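Local structure of nitrogen regulatory protein P-II (Thiomonas intermedia, 5DS7) at residues K10-I15 and V93-I98. The protein binds the adenine nucleotides AMP and ADP and probably acts as a regulator of enzyme activity. Numbering follows the deposited sequence.
Sequences KKLEII and VFVHDI. With AMP (adenosine monophosphate), chain G.
Lys-11 and His-96 form a hydrogen-bonded antiparallel pair: Lys-11 N to His-96 O is 2.9 Å, and His-96 N to Lys-11 O 2.8 Å. Glu-13 and Phe-94 form the next, with Glu-13 N 3.0 Å from Phe-94 O.

On one face Lys-11, Glu-13 and His-96 gather beside the Phe-94 ring. Lys-11 CG is anti to the backbone N (chi1 -171°), and a bend at chi3 brings CE over one His-96 ring face in a CH-pi contact. Lys-11 NZ forms salt bridges with Glu-13 OE1 (2.9 Å, the oxygen's anti lone pair) and with Glu-13 OE2 of the third subunit. Lys-11 NZ of the second subunit salt-bridges Glu-13 OE2 and hydrogen-bonds His-96 NE2. With an alanine in place of Glu-13, both lysines would probably lose this carboxylate.

On the other face Leu-12 CD2 lies 3.8 Å from Val-95 CG2 and Ile-14 CG1 meets Val-93 CG1, with Lys-10 and Asp-97 at the end; helix 75-88 covers Leu-12 and Val-93.

Ile-15 CD1 touches Phe-94 CE2, and AMP C2 sits at the ring edge, 3.7 Å from Phe-94 CZ.

This is characteristic of the PII ferredoxin-like fold, whose first and last strands pair beside an intersubunit nucleotide site.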
loop_
_atom_site.group_PDB
_atom_site.type_symbol
_atom_site.label_atom_id
_atom_site.label_comp_id
_atom_site.label_asym_id
_atom_site.label_seq_id
_atom_site.Cartn_x
_atom_site.Cartn_y
_atom_site.Cartn_z
ATOM N N LYS B 10 -0.545 11.029 8.276
ATOM C CA LYS B 10 -1.501 10.290 7.461
ATOM C C LYS B 10 -0.836 9.832 6.157
ATOM O O LYS B 10 0.122 10.429 5.678
ATOM C CB LYS B 10 -2.718 11.148 7.167
ATOM C CG LYS B 10 -3.453 11.615 8.406
ATOM C CD LYS B 10 -4.314 10.515 8.986
ATOM C CE LYS B 10 -4.654 10.828 10.437
ATOM N NZ LYS B 10 -5.710 9.950 10.972
ATOM N N LYS B 11 -1.342 8.764 5.579
ATOM C CA LYS B 11 -0.845 8.331 4.297
ATOM C C LYS B 11 -2.061 8.080 3.405
ATOM O O LYS B 11 -2.955 7.311 3.754
ATOM C CB LYS B 11 0.026 7.086 4.435
ATOM C CG LYS B 11 0.771 6.695 3.151
ATOM C CD LYS B 11 1.211 5.239 3.171
ATOM C CE LYS B 11 0.061 4.334 2.799
ATOM N NZ LYS B 11 0.505 2.923 2.616
ATOM N N LEU B 12 -2.118 8.768 2.273
ATOM C CA LEU B 12 -3.195 8.529 1.321
ATOM C C LEU B 12 -2.794 7.521 0.262
ATOM O O LEU B 12 -1.651 7.532 -0.191
ATOM C CB LEU B 12 -3.588 9.824 0.640
ATOM C CG LEU B 12 -3.943 11.010 1.529
ATOM C CD1 LEU B 12 -4.323 12.141 0.622
ATOM C CD2 LEU B 12 -5.099 10.649 2.404
ATOM N N GLU B 13 -3.724 6.646 -0.122
ATOM C CA GLU B 13 -3.571 5.850 -1.340
ATOM C C GLU B 13 -4.657 6.289 -2.307
ATOM O O GLU B 13 -5.846 6.162 -2.020
ATOM C CB GLU B 13 -3.653 4.347 -1.050
ATOM C CG GLU B 13 -2.466 3.856 -0.231
ATOM C CD GLU B 13 -2.535 2.377 0.149
ATOM O OE1 GLU B 13 -1.603 1.896 0.829
ATOM O OE2 GLU B 13 -3.511 1.694 -0.230
ATOM N N ILE B 14 -4.248 6.842 -3.435
ATOM C CA ILE B 14 -5.189 7.388 -4.408
ATOM C C ILE B 14 -5.094 6.587 -5.686
ATOM O O ILE B 14 -4.036 6.529 -6.301
ATOM C CB ILE B 14 -4.906 8.861 -4.695
ATOM C CG1 ILE B 14 -4.751 9.614 -3.368
ATOM C CG2 ILE B 14 -6.000 9.454 -5.606
ATOM C CD1 ILE B 14 -3.852 10.838 -3.451
ATOM N N ILE B 15 -6.197 5.945 -6.062
ATOM C CA ILE B 15 -6.206 5.048 -7.208
ATOM C C ILE B 15 -7.087 5.642 -8.280
ATOM O O ILE B 15 -8.244 5.938 -8.013
ATOM C CB ILE B 15 -6.702 3.653 -6.782
ATOM C CG1 ILE B 15 -5.779 3.104 -5.684
ATOM C CG2 ILE B 15 -6.767 2.702 -7.962
ATOM C CD1 ILE B 15 -6.352 1.903 -4.969
ATOM N N VAL B 93 -10.057 6.954 -2.640
ATOM C CA VAL B 93 -8.976 7.411 -1.757
ATOM C C VAL B 93 -9.075 6.732 -0.398
ATOM O O VAL B 93 -10.121 6.783 0.238
ATOM C CB VAL B 93 -9.004 8.941 -1.517
ATOM C CG1 VAL B 93 -7.782 9.366 -0.745
ATOM C CG2 VAL B 93 -9.121 9.693 -2.814
ATOM N N PHE B 94 -7.986 6.113 0.051
ATOM C CA PHE B 94 -7.915 5.436 1.345
ATOM C C PHE B 94 -7.016 6.245 2.275
ATOM O O PHE B 94 -5.862 6.468 1.943
ATOM C CB PHE B 94 -7.336 4.018 1.212
ATOM C CG PHE B 94 -8.090 3.123 0.266
ATOM C CD1 PHE B 94 -9.458 3.238 0.125
ATOM C CD2 PHE B 94 -7.412 2.154 -0.473
ATOM C CE1 PHE B 94 -10.143 2.423 -0.728
ATOM C CE2 PHE B 94 -8.090 1.328 -1.346
ATOM C CZ PHE B 94 -9.460 1.467 -1.485
ATOM N N VAL B 95 -7.516 6.660 3.435
ATOM C CA VAL B 95 -6.686 7.369 4.419
ATOM C C VAL B 95 -6.154 6.394 5.500
ATOM O O VAL B 95 -6.932 5.657 6.139
ATOM C CB VAL B 95 -7.490 8.527 5.088
ATOM C CG1 VAL B 95 -6.570 9.454 5.935
ATOM C CG2 VAL B 95 -8.246 9.339 4.032
ATOM N N HIS B 96 -4.834 6.350 5.669
ATOM C CA HIS B 96 -4.194 5.521 6.701
ATOM C C HIS B 96 -3.574 6.370 7.789
ATOM O O HIS B 96 -3.123 7.489 7.522
ATOM C CB HIS B 96 -3.060 4.641 6.138
ATOM C CG HIS B 96 -3.474 3.691 5.057
ATOM N ND1 HIS B 96 -3.969 4.115 3.841
ATOM C CD2 HIS B 96 -3.424 2.340 4.993
ATOM C CE1 HIS B 96 -4.238 3.063 3.085
ATOM N NE2 HIS B 96 -3.903 1.975 3.756
ATOM N N ASP B 97 -3.517 5.823 9.003
ATOM C CA ASP B 97 -2.637 6.335 10.046
ATOM C C ASP B 97 -1.276 5.696 9.873
ATOM O O ASP B 97 -1.199 4.481 9.710
ATOM C CB ASP B 97 -3.146 5.997 11.448
ATOM C CG ASP B 97 -4.329 6.818 11.861
ATOM O OD1 ASP B 97 -4.432 7.983 11.438
ATOM O OD2 ASP B 97 -5.164 6.290 12.623
ATOM N N ILE B 98 -0.204 6.482 9.899
ATOM C CA ILE B 98 1.137 5.887 9.914
ATOM C C ILE B 98 2.018 6.589 10.931
ATOM O O ILE B 98 1.616 7.580 11.532
ATOM C CB ILE B 98 1.844 5.963 8.544
ATOM C CG1 ILE B 98 1.960 7.408 8.071
ATOM C CG2 ILE B 98 1.124 5.135 7.503
ATOM C CD1 ILE B 98 2.899 7.552 6.911
HETATM P P AMP G . -14.686 2.640 -9.668
HETATM O O1P AMP G . -14.516 4.110 -9.375
HETATM O O2P AMP G . -15.706 1.952 -8.796
HETATM O O3P AMP G . -14.705 2.338 -11.141
HETATM O "O5'" AMP G . -13.290 2.037 -9.207
HETATM C "C5'" AMP G . -12.149 2.190 -10.033
HETATM C "C4'" AMP G . -10.953 1.463 -9.477
HETATM O "O4'" AMP G . -10.786 1.748 -8.067
HETATM C "C3'" AMP G . -11.043 -0.047 -9.541
HETATM O "O3'" AMP G . -10.699 -0.536 -10.823
HETATM C "C2'" AMP G . -10.079 -0.483 -8.452
HETATM O "O2'" AMP G . -8.756 -0.434 -8.931
HETATM C "C1'" AMP G . -10.272 0.614 -7.405
HETATM N N9 AMP G . -11.232 0.202 -6.362
HETATM C C8 AMP G . -12.568 0.388 -6.377
HETATM N N7 AMP G . -13.152 -0.138 -5.270
HETATM C C5 AMP G . -12.177 -0.691 -4.544
HETATM C C6 AMP G . -12.105 -1.419 -3.271
HETATM N N6 AMP G . -13.231 -1.653 -2.562
HETATM N N1 AMP G . -10.892 -1.843 -2.855
HETATM C C2 AMP G . -9.774 -1.601 -3.563
HETATM N N3 AMP G . -9.766 -0.941 -4.730
HETATM C C4 AMP G . -10.918 -0.472 -5.258
#